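Local coordinates for putative Lipoprotein (Clostridium perfringens, PDB 5J7R), which is of unconfirmed function but, as a putative lipoprotein with a sporulation and spore germination domain, may act at the cell surface or in spore formation or germination, at residues A[93-98]-A[128-133]. Numbering follows the deposited sequence.
Sequences AIINLS and NKINIL
Ala-93 to Leu-97 and Lys-129 to Leu-133 run parallel as neighbouring strands, axes approaching to 4.7 Å and directions 19° from each other, joined by five backbone hydrogen bonds. Ala-93 and Ile-95 each grip the two residues flanking their partner, Ile-130 and Ile-132, through both N and O, and Leu-97 N adds a fifth bond to Leu-133 O (2.8 Å). Side-chain contacts then sort by face. On one, Ile-95 reaches diagonally back, CG1 anti to the carbonyl carbon and beside the backbone N (chi1 -54°), which brings CD1 to 4.2 Å from Ile-130 CB. Farther along, Leu-97 CD1 meets Ile-132 CG2 at 4.1 Å. Helix 107-121 packs over this apolar face, with Ile-117 touching both Ile-95 and Ile-130. On the other face, Leu-133 CD1 meets Ile-94 CG2 at 3.6 Å, the two side chains crossing at an angle, while Asn-96 OD1 comes within 3.8 Å of Leu-133 CB. That buried amide is satisfied beyond the pair: OD1 bonds to Asn-136 N, just past strand 129-134, and ND2 to Ser-85 OG of the antiparallel strand 83-89. Parallel neighbours linked through a helix that shields one face of their sheet are characteristic of a beta-alpha-beta crossover.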
loop_
_atom_site.group_PDB
_atom_site.type_symbol
_atom_site.label_atom_id
_atom_site.label_comp_id
_atom_site.label_asym_id
_atom_site.label_seq_id
_atom_site.Cartn_x
_atom_site.Cartn_y
_atom_site.Cartn_z
ATOM N N ALA A 93 4.839 -15.917 -4.682
ATOM C CA ALA A 93 4.207 -14.944 -5.551
ATOM C C ALA A 93 3.889 -15.632 -6.875
ATOM O O ALA A 93 4.795 -16.023 -7.607
ATOM C CB ALA A 93 5.125 -13.765 -5.778
ATOM N N ILE A 94 2.598 -15.799 -7.155
ATOM C CA ILE A 94 2.142 -16.433 -8.385
ATOM C C ILE A 94 2.031 -15.330 -9.415
ATOM O O ILE A 94 1.086 -14.536 -9.392
ATOM C CB ILE A 94 0.765 -17.087 -8.228
ATOM C CG1 ILE A 94 0.780 -18.106 -7.133
ATOM C CG2 ILE A 94 0.392 -17.877 -9.459
ATOM C CD1 ILE A 94 -0.608 -18.502 -6.724
ATOM N N ILE A 95 2.993 -15.293 -10.323
ATOM C CA ILE A 95 3.042 -14.284 -11.365
ATOM C C ILE A 95 2.533 -14.924 -12.639
ATOM O O ILE A 95 3.238 -15.698 -13.279
ATOM C CB ILE A 95 4.477 -13.760 -11.550
ATOM C CG1 ILE A 95 5.021 -13.268 -10.207
ATOM C CG2 ILE A 95 4.504 -12.663 -12.604
ATOM C CD1 ILE A 95 6.486 -12.894 -10.221
ATOM N N ASN A 96 1.310 -14.564 -13.012
ATOM C CA ASN A 96 0.664 -15.109 -14.185
ATOM C C ASN A 96 0.808 -14.172 -15.374
ATOM O O ASN A 96 0.185 -13.116 -15.418
ATOM C CB ASN A 96 -0.803 -15.352 -13.860
ATOM C CG ASN A 96 -1.541 -16.043 -14.975
ATOM O OD1 ASN A 96 -0.936 -16.707 -15.828
ATOM N ND2 ASN A 96 -2.859 -15.926 -14.962
ATOM N N LEU A 97 1.604 -14.593 -16.356
ATOM C CA LEU A 97 1.884 -13.792 -17.552
ATOM C C LEU A 97 1.179 -14.342 -18.775
ATOM O O LEU A 97 0.664 -15.451 -18.753
ATOM C CB LEU A 97 3.397 -13.770 -17.808
ATOM C CG LEU A 97 4.274 -13.298 -16.635
ATOM C CD1 LEU A 97 5.745 -13.478 -16.966
ATOM C CD2 LEU A 97 3.982 -11.852 -16.244
ATOM N N SER A 98 1.152 -13.545 -19.839
ATOM C CA SER A 98 0.537 -13.950 -21.101
ATOM C C SER A 98 1.558 -14.728 -21.932
ATOM O O SER A 98 2.741 -14.816 -21.567
ATOM C CB SER A 98 0.065 -12.725 -21.882
ATOM O OG SER A 98 1.149 -11.868 -22.199
ATOM N N ASN A 128 9.231 -15.068 -0.588
ATOM C CA ASN A 128 10.534 -15.736 -0.615
ATOM C C ASN A 128 10.743 -16.529 -1.911
ATOM O O ASN A 128 11.878 -16.855 -2.252
ATOM C CB ASN A 128 10.692 -16.664 0.591
ATOM C CG ASN A 128 10.735 -15.907 1.910
ATOM O OD1 ASN A 128 11.172 -14.750 1.976
ATOM N ND2 ASN A 128 10.304 -16.567 2.977
ATOM N N LYS A 129 9.658 -16.836 -2.624
ATOM C CA LYS A 129 9.731 -17.581 -3.879
ATOM C C LYS A 129 8.717 -17.056 -4.884
ATOM O O LYS A 129 7.770 -16.348 -4.521
ATOM C CB LYS A 129 9.442 -19.060 -3.634
ATOM C CG LYS A 129 10.389 -19.726 -2.658
ATOM C CD LYS A 129 10.104 -21.209 -2.524
ATOM C CE LYS A 129 11.118 -21.838 -1.582
ATOM N NZ LYS A 129 10.891 -23.284 -1.308
ATOM N N ILE A 130 8.928 -17.392 -6.156
ATOM C CA ILE A 130 8.009 -16.988 -7.216
ATOM C C ILE A 130 7.634 -18.218 -8.028
ATOM O O ILE A 130 8.408 -19.161 -8.156
ATOM C CB ILE A 130 8.572 -15.886 -8.146
ATOM C CG1 ILE A 130 9.704 -16.421 -9.035
ATOM C CG2 ILE A 130 9.014 -14.680 -7.319
ATOM C CD1 ILE A 130 10.231 -15.412 -10.031
ATOM N N ASN A 131 6.421 -18.193 -8.550
ATOM C CA ASN A 131 5.899 -19.251 -9.364
ATOM C C ASN A 131 5.348 -18.553 -10.594
ATOM O O ASN A 131 4.310 -17.898 -10.530
ATOM C CB ASN A 131 4.801 -20.004 -8.610
ATOM C CG ASN A 131 4.239 -21.179 -9.391
ATOM O OD1 ASN A 131 4.835 -21.653 -10.352
ATOM N ND2 ASN A 131 3.090 -21.663 -8.964
ATOM N N ILE A 132 6.065 -18.665 -11.705
ATOM C CA ILE A 132 5.647 -18.039 -12.954
ATOM C C ILE A 132 4.733 -18.981 -13.717
ATOM O O ILE A 132 5.034 -20.153 -13.860
ATOM C CB ILE A 132 6.850 -17.642 -13.826
ATOM C CG1 ILE A 132 7.726 -16.645 -13.054
ATOM C CG2 ILE A 132 6.359 -17.047 -15.147
ATOM C CD1 ILE A 132 8.998 -16.216 -13.748
ATOM N N LEU A 133 3.616 -18.441 -14.188
ATOM C CA LEU A 133 2.629 -19.179 -14.960
ATOM C C LEU A 133 2.388 -18.392 -16.221
ATOM O O LEU A 133 2.605 -17.183 -16.259
ATOM C CB LEU A 133 1.286 -19.292 -14.224
ATOM C CG LEU A 133 1.181 -19.897 -12.838
ATOM C CD1 LEU A 133 -0.277 -19.923 -12.399
ATOM C CD2 LEU A 133 1.770 -21.282 -12.782
#